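Local atomic coordinates of hypothetical protein AGR_pAT_315 (Agrobacterium tumefaciens str. C58, PDB entry 1VQY), a protein that is of unknown function but belongs to the NIPSNAP family, whose members share the dimeric alpha-beta barrel fold. Residues 15-20 with 64-69. Sequence-based numbering, arbitrary orientation.
Sequences VEERIY and IHMWGY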
ATOM      1  N   VAL B  15      24.153   3.623  -1.855  1.00 18.96           N
ATOM      2  CA  VAL B  15      23.430   4.531  -0.976  1.00 18.76           C
ATOM      3  C   VAL B  15      22.255   3.796  -0.304  1.00 18.14           C
ATOM      4  O   VAL B  15      21.434   3.182  -0.972  1.00 18.77           O
ATOM      5  CB  VAL B  15      22.908   5.753  -1.778  1.00 19.50           C
ATOM      6  CG1 VAL B  15      21.892   6.568  -0.968  1.00 20.12           C
ATOM      7  CG2 VAL B  15      24.076   6.629  -2.221  1.00 17.71           C
ATOM      8  N   GLU B  16      22.179   3.865   1.019  1.00 17.18           N
ATOM      9  CA  GLU B  16      21.043   3.317   1.730  1.00 16.77           C
ATOM     10  C   GLU B  16      20.065   4.420   2.107  1.00 16.65           C
ATOM     11  O   GLU B  16      20.441   5.408   2.727  1.00 14.90           O
ATOM     12  CB  GLU B  16      21.470   2.583   2.991  1.00 16.71           C
ATOM     13  CG  GLU B  16      20.272   2.197   3.878  1.00 19.83           C
ATOM     14  CD  GLU B  16      20.659   1.456   5.134  1.00 16.44           C
ATOM     15  OE1 GLU B  16      21.805   1.604   5.610  1.00 16.59           O
ATOM     16  OE2 GLU B  16      19.805   0.711   5.633  1.00 13.28           O
ATOM     17  N   GLU B  17      18.800   4.217   1.743  1.00 17.56           N
ATOM     18  CA  GLU B  17      17.699   5.095   2.150  1.00 18.15           C
ATOM     19  C   GLU B  17      16.882   4.425   3.250  1.00 16.19           C
ATOM     20  O   GLU B  17      16.358   3.357   3.040  1.00 15.79           O
ATOM     21  CB  GLU B  17      16.798   5.407   0.951  1.00 17.20           C
ATOM     22  CG  GLU B  17      15.743   6.475   1.214  1.00 17.89           C
ATOM     23  CD  GLU B  17      15.061   6.939  -0.081  1.00 19.37           C
ATOM     24  OE1 GLU B  17      15.144   6.202  -1.083  1.00 15.32           O
ATOM     25  OE2 GLU B  17      14.458   8.041  -0.099  1.00 23.36           O
ATOM     26  N   ARG B  18      16.828   5.043   4.423  1.00 16.52           N
ATOM     27  CA  ARG B  18      15.954   4.618   5.510  1.00 17.59           C
ATOM     28  C   ARG B  18      14.805   5.609   5.702  1.00 18.55           C
ATOM     29  O   ARG B  18      14.988   6.808   5.633  1.00 19.15           O
ATOM     30  CB  ARG B  18      16.760   4.463   6.787  1.00 18.02           C
ATOM     31  CG  ARG B  18      17.935   3.511   6.586  1.00 17.83           C
ATOM     32  CD  ARG B  18      18.852   3.480   7.767  1.00 16.62           C
ATOM     33  NE  ARG B  18      18.197   2.908   8.935  1.00 17.64           N
ATOM     34  CZ  ARG B  18      18.056   1.604   9.188  1.00 19.99           C
ATOM     35  NH1 ARG B  18      18.535   0.668   8.357  1.00 17.68           N
ATOM     36  NH2 ARG B  18      17.437   1.233  10.304  1.00 15.47           N
ATOM     37  N   ILE B  19      13.604   5.079   5.905  1.00 20.49           N
ATOM     38  CA  ILE B  19      12.362   5.849   5.801  1.00 20.57           C
ATOM     39  C   ILE B  19      11.540   5.421   6.977  1.00 18.89           C
ATOM     40  O   ILE B  19      11.102   4.280   7.021  1.00 18.74           O
ATOM     41  CB  ILE B  19      11.600   5.549   4.465  1.00 19.54           C
ATOM     42  CG1 ILE B  19      12.497   5.843   3.266  1.00 22.66           C
ATOM     43  CG2 ILE B  19      10.343   6.392   4.334  1.00 19.06           C
ATOM     44  CD1 ILE B  19      12.042   5.170   1.984  1.00 25.31           C
ATOM     45  N   TYR B  20      11.397   6.306   7.962  1.00 18.86           N
ATOM     46  CA  TYR B  20      10.671   5.972   9.181  1.00 20.23           C
ATOM     47  C   TYR B  20       9.403   6.791   9.249  1.00 20.43           C
ATOM     48  O   TYR B  20       9.450   7.990   8.957  1.00 19.89           O
ATOM     49  CB  TYR B  20      11.488   6.298  10.435  1.00 21.55           C
ATOM     50  CG  TYR B  20      12.859   5.675  10.541  1.00 20.51           C
ATOM     51  CD1 TYR B  20      13.198   4.519   9.829  1.00 24.82           C
ATOM     52  CD2 TYR B  20      13.796   6.209  11.405  1.00 23.49           C
ATOM     53  CE1 TYR B  20      14.453   3.941   9.948  1.00 20.40           C
ATOM     54  CE2 TYR B  20      15.042   5.637  11.544  1.00 25.73           C
ATOM     55  CZ  TYR B  20      15.365   4.503  10.803  1.00 21.34           C
ATOM     56  OH  TYR B  20      16.603   3.950  10.933  1.00 20.72           O
ATOM     57  N   ILE B  64      13.448  10.774   6.614  1.00 19.13           N
ATOM     58  CA  ILE B  64      14.216  10.056   5.572  1.00 19.31           C
ATOM     59  C   ILE B  64      15.687  10.391   5.730  1.00 18.70           C
ATOM     60  O   ILE B  64      16.049  11.574   5.743  1.00 17.68           O
ATOM     61  CB  ILE B  64      13.779  10.487   4.153  1.00 19.34           C
ATOM     62  CG1 ILE B  64      12.336  10.054   3.875  1.00 22.39           C
ATOM     63  CG2 ILE B  64      14.726   9.927   3.063  1.00 19.67           C
ATOM     64  CD1 ILE B  64      11.745  10.675   2.609  1.00 22.23           C
ATOM     65  N   HIS B  65      16.541   9.379   5.843  1.00 19.28           N
ATOM     66  CA  HIS B  65      17.994   9.622   5.879  1.00 20.61           C
ATOM     67  C   HIS B  65      18.780   8.706   4.949  1.00 21.29           C
ATOM     68  O   HIS B  65      18.438   7.537   4.763  1.00 20.06           O
ATOM     69  CB  HIS B  65      18.576   9.599   7.300  1.00 20.95           C
ATOM     70  CG  HIS B  65      18.006   8.544   8.200  1.00 21.76           C
ATOM     71  ND1 HIS B  65      18.772   7.535   8.738  1.00 20.78           N
ATOM     72  CD2 HIS B  65      16.763   8.381   8.711  1.00 24.25           C
ATOM     73  CE1 HIS B  65      18.025   6.779   9.519  1.00 21.79           C
ATOM     74  NE2 HIS B  65      16.798   7.269   9.514  1.00 26.10           N
HETATM   75  N   MSE B  66      19.821   9.276   4.345  1.00 22.42           N
HETATM   76  CA  MSE B  66      20.642   8.577   3.371  1.00 24.75           C
HETATM   77  C   MSE B  66      22.075   8.423   3.821  1.00 20.45           C
HETATM   78  O   MSE B  66      22.679   9.361   4.355  1.00 19.54           O
HETATM   79  CB  MSE B  66      20.609   9.294   2.032  1.00 24.67           C
HETATM   80  CG  MSE B  66      19.511   8.798   1.108  1.00 30.07           C
HETATM   81 SE   MSE B  66      19.182  10.154  -0.272  1.00 37.31          SE
HETATM   82  CE  MSE B  66      18.047   9.151  -1.383  1.00 33.31           C
ATOM     83  N   TRP B  67      22.614   7.232   3.569  1.00 18.78           N
ATOM     84  CA  TRP B  67      23.954   6.849   4.011  1.00 17.50           C
ATOM     85  C   TRP B  67      24.742   6.264   2.868  1.00 17.31           C
ATOM     86  O   TRP B  67      24.243   5.363   2.189  1.00 17.05           O
ATOM     87  CB  TRP B  67      23.858   5.815   5.118  1.00 16.78           C
ATOM     88  CG  TRP B  67      23.151   6.340   6.340  1.00 17.93           C
ATOM     89  CD1 TRP B  67      21.824   6.265   6.600  1.00 17.57           C
ATOM     90  CD2 TRP B  67      23.740   7.042   7.449  1.00 15.36           C
ATOM     91  NE1 TRP B  67      21.543   6.859   7.806  1.00 20.63           N
ATOM     92  CE2 TRP B  67      22.698   7.347   8.348  1.00 20.09           C
ATOM     93  CE3 TRP B  67      25.043   7.441   7.765  1.00 16.70           C
ATOM     94  CZ2 TRP B  67      22.920   8.008   9.564  1.00 18.76           C
ATOM     95  CZ3 TRP B  67      25.266   8.118   8.952  1.00 17.86           C
ATOM     96  CH2 TRP B  67      24.211   8.395   9.844  1.00 17.85           C
ATOM     97  N   GLY B  68      25.974   6.768   2.677  1.00 16.46           N
ATOM     98  CA  GLY B  68      26.867   6.309   1.632  1.00 15.29           C
ATOM     99  C   GLY B  68      27.758   5.206   2.165  1.00 16.50           C
ATOM    100  O   GLY B  68      28.268   5.316   3.290  1.00 15.51           O
ATOM    101  N   TYR B  69      27.923   4.138   1.375  1.00 15.82           N
ATOM    102  CA  TYR B  69      28.850   3.053   1.698  1.00 16.03           C
ATOM    103  C   TYR B  69      29.620   2.595   0.463  1.00 17.66           C
ATOM    104  O   TYR B  69      29.190   2.818  -0.677  1.00 18.87           O
ATOM    105  CB  TYR B  69      28.121   1.849   2.287  1.00 15.52           C
ATOM    106  CG  TYR B  69      27.450   2.071   3.610  1.00 14.03           C
ATOM    107  CD1 TYR B  69      28.180   2.074   4.797  1.00 15.57           C
ATOM    108  CD2 TYR B  69      26.081   2.243   3.689  1.00 17.66           C
ATOM    109  CE1 TYR B  69      27.563   2.261   6.026  1.00 12.35           C
ATOM    110  CE2 TYR B  69      25.452   2.436   4.905  1.00 16.75           C
ATOM    111  CZ  TYR B  69      26.196   2.438   6.073  1.00 16.40           C
ATOM    112  OH  TYR B  69      25.551   2.631   7.280  1.00 15.59           O
TER
HETATM  113  O   HOH W   1      22.954   3.012   7.444  1.00 15.19           O
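Glu16 and Arg18 pair with Trp67 and His65 as antiparallel hydrogen-bonded pairs, and the two strands run at 159° to each other. Four backbone bonds join them, among them Glu16 N to Trp67 O at 2.8 Å. Glu16, Arg18, Tyr20, His65, Trp67 and Tyr69 share the face that carries the helices. His65 CG sits between the backbone N and the carbonyl carbon (chi1 40°), which brings the ring over toward 15-20. Arg18 CB lies over one face of the His65 ring, a CH-pi contact 4.0 Å from the centroid. The NE2 edge of His65 turns to the Tyr20 ring in an offset edge-to-face pair, with planes at 81°. Trp67 NE1 donates in the plane of both rings to His65 ND1 at 3.0 Å, which, with the stack on Tyr52, helps to hold the imidazole's rotation. The Arg18 chain bends at chi3. NE and NH2 then grip Tyr20 OH side-on, with NE to OH at 2.8 Å. Arg18 NH1 forms a salt bridge to Glu16 OE2 at 3.0 Å, from above the carboxylate plane. This buried OE2 also takes a salt bridge from Arg75 and a hydrogen bond from Asn104. A water links Glu16 OE1 to Tyr69 OH. On the other face, Val15 CG1 meets Met66 CG at 3.9 Å. Met66 packs on Met66 of the second subunit, consistent with the dimeric alpha-beta barrel. Glu17 OE1 forms a salt bridge with Arg105 of the same chain, while OE2 comes close to Glu17 OE2 of the second subunit. This could raise one carboxylate's affinity for a proton. Because ND1 accepts from Trp67 NE1, His65 is probably neutral with its proton on NE2.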